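Local coordinates for protein exodeoxyribonuclease III (Archaeoglobus fulgidus, PDB 2VOA) that probably cleaves DNA at abasic sites as a metal-dependent AP endonuclease of the exonuclease III family, working in DNA repair, at residues 237-242 with 248-253. The protein carries 1 engineered substitution. Numbering follows the deposited sequence.
Sequences IKPRLA and HLPLVA
The guanidinium of R240 lies obliquely beside the backbone N of H248 and is gripped from outside the two segments, NE giving a hydrogen bond to the carbonyl O of D247 and NH2 one to that of Y201. Two bonds from different nitrogens fix the rotation of the flat group, and both acceptors are backbone carbonyls, whose negative ends would suit the cationic group. In this DNase I-like fold, the contact packs the short helix 238-241 against the chain entering strand 251-255, next to the edge strand 230-235. No hydrogen bond joins the segments; what holds them together across the contact is van der Waals packing, largely apolar, with 248 Å² buried over both sides.

The R240 chain, bent at its second torsion (chi2 64°), crosses L249 at about a right angle, its CG lying 3.7 Å from L249 CD1. L249 divides its two methyls: CD1 meets the aliphatic part of R240, whereas CD2 lies 3.7 Å from I237 CD1 and equally far, 3.7 Å, from I237 CA. I237 runs alongside L249 in the same direction; CG1 anti to the backbone N (chi1 -166°) and a bend at chi2 bring its CD1 to that methyl.

The side chain of H248, predicted to serve as proton acceptor and metal ligand, leaves the backbone pointing away from segment 237-242, and ND1 hydrogen-bonds D218 OD1, consistent with the D218 carboxylate orienting the imidazole. W22 of helix 16-26 touches both prolines, P239 and P250, whose rings reach toward each other, P239 CG coming a tight 3.5 Å from P250 CD.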
loop_
_atom_site.group_PDB
_atom_site.type_symbol
_atom_site.label_atom_id
_atom_site.label_comp_id
_atom_site.label_asym_id
_atom_site.label_seq_id
_atom_site.Cartn_x
_atom_site.Cartn_y
_atom_site.Cartn_z
ATOM N N ILE A 237 13.129 -11.535 14.575
ATOM C CA ILE A 237 12.023 -10.612 14.867
ATOM C C ILE A 237 12.105 -9.280 14.084
ATOM O O ILE A 237 11.092 -8.580 13.900
ATOM C CB ILE A 237 11.896 -10.352 16.412
ATOM C CG1 ILE A 237 10.559 -9.670 16.784
ATOM C CG2 ILE A 237 13.072 -9.543 16.928
ATOM C CD1 ILE A 237 9.334 -10.475 16.467
ATOM N N LYS A 238 13.306 -8.912 13.634
ATOM C CA LYS A 238 13.503 -7.589 13.015
ATOM C C LYS A 238 12.561 -7.282 11.819
ATOM O O LYS A 238 11.903 -6.226 11.822
ATOM C CB LYS A 238 14.978 -7.346 12.661
ATOM C CG LYS A 238 15.871 -7.229 13.878
ATOM C CD LYS A 238 17.307 -6.924 13.481
ATOM C CE LYS A 238 18.235 -7.060 14.686
ATOM N NZ LYS A 238 19.532 -7.707 14.290
ATOM N N PRO A 239 12.486 -8.187 10.819
ATOM C CA PRO A 239 11.537 -7.945 9.713
ATOM C C PRO A 239 10.063 -7.867 10.155
ATOM O O PRO A 239 9.262 -7.201 9.484
ATOM C CB PRO A 239 11.751 -9.129 8.756
ATOM C CG PRO A 239 12.709 -10.073 9.414
ATOM C CD PRO A 239 13.261 -9.436 10.659
ATOM N N ARG A 240 9.723 -8.520 11.273
ATOM C CA ARG A 240 8.351 -8.476 11.820
ATOM C C ARG A 240 7.970 -7.117 12.449
ATOM O O ARG A 240 6.793 -6.780 12.593
ATOM C CB ARG A 240 8.134 -9.630 12.813
ATOM C CG ARG A 240 6.680 -9.781 13.315
ATOM C CD ARG A 240 5.729 -10.135 12.171
ATOM N NE ARG A 240 4.307 -10.290 12.546
ATOM C CZ ARG A 240 3.457 -9.269 12.702
ATOM N NH1 ARG A 240 3.885 -8.013 12.611
ATOM N NH2 ARG A 240 2.188 -9.490 13.016
ATOM N N LEU A 241 8.992 -6.365 12.840
ATOM C CA LEU A 241 8.833 -5.029 13.413
ATOM C C LEU A 241 8.965 -3.919 12.373
ATOM O O LEU A 241 8.685 -2.736 12.665
ATOM C CB LEU A 241 9.881 -4.823 14.512
ATOM C CG LEU A 241 9.938 -5.836 15.661
ATOM C CD1 LEU A 241 11.223 -5.649 16.456
ATOM C CD2 LEU A 241 8.752 -5.653 16.584
ATOM N N ALA A 242 9.405 -4.276 11.168
ATOM C CA ALA A 242 9.592 -3.279 10.118
ATOM C C ALA A 242 8.247 -2.802 9.566
ATOM O O ALA A 242 7.192 -3.387 9.883
ATOM C CB ALA A 242 10.469 -3.842 9.010
ATOM N N HIS A 248 4.445 -13.452 9.435
ATOM C CA HIS A 248 5.455 -14.428 9.874
ATOM C C HIS A 248 6.852 -13.800 10.014
ATOM O O HIS A 248 7.134 -12.757 9.396
ATOM C CB HIS A 248 5.519 -15.604 8.889
ATOM C CG HIS A 248 4.302 -16.462 8.909
ATOM N ND1 HIS A 248 4.319 -17.763 9.379
ATOM C CD2 HIS A 248 3.045 -16.231 8.473
ATOM C CE1 HIS A 248 3.107 -18.275 9.272
ATOM N NE2 HIS A 248 2.312 -17.367 8.738
ATOM N N LEU A 249 7.715 -14.468 10.794
ATOM C CA LEU A 249 9.145 -14.146 10.918
ATOM C C LEU A 249 9.978 -15.168 10.107
ATOM O O LEU A 249 9.591 -16.347 10.028
ATOM C CB LEU A 249 9.594 -14.315 12.386
ATOM C CG LEU A 249 9.237 -13.322 13.483
ATOM C CD1 LEU A 249 7.741 -13.324 13.784
ATOM C CD2 LEU A 249 10.023 -13.665 14.729
ATOM N N PRO A 250 11.137 -14.751 9.535
ATOM C CA PRO A 250 12.041 -15.789 9.021
ATOM C C PRO A 250 12.554 -16.695 10.143
ATOM O O PRO A 250 12.808 -16.226 11.275
ATOM C CB PRO A 250 13.238 -14.981 8.463
ATOM C CG PRO A 250 12.671 -13.663 8.143
ATOM C CD PRO A 250 11.692 -13.406 9.282
ATOM N N LEU A 251 12.709 -17.974 9.824
ATOM C CA LEU A 251 13.333 -18.929 10.721
ATOM C C LEU A 251 14.640 -19.333 10.021
ATOM O O LEU A 251 14.618 -19.649 8.819
ATOM C CB LEU A 251 12.411 -20.136 10.969
ATOM C CG LEU A 251 12.961 -21.216 11.906
ATOM C CD1 LEU A 251 13.111 -20.668 13.333
ATOM C CD2 LEU A 251 12.055 -22.473 11.853
ATOM N N VAL A 252 15.755 -19.254 10.756
ATOM C CA VAL A 252 17.112 -19.401 10.191
ATOM C C VAL A 252 17.827 -20.553 10.894
ATOM O O VAL A 252 17.745 -20.668 12.123
ATOM C CB VAL A 252 17.953 -18.099 10.368
ATOM C CG1 VAL A 252 19.322 -18.210 9.664
ATOM C CG2 VAL A 252 17.180 -16.872 9.851
ATOM N N ALA A 253 18.498 -21.416 10.129
ATOM C CA ALA A 253 19.358 -22.450 10.724
ATOM C C ALA A 253 20.737 -22.371 10.092
ATOM O O ALA A 253 20.862 -22.083 8.887
ATOM C CB ALA A 253 18.764 -23.847 10.475
#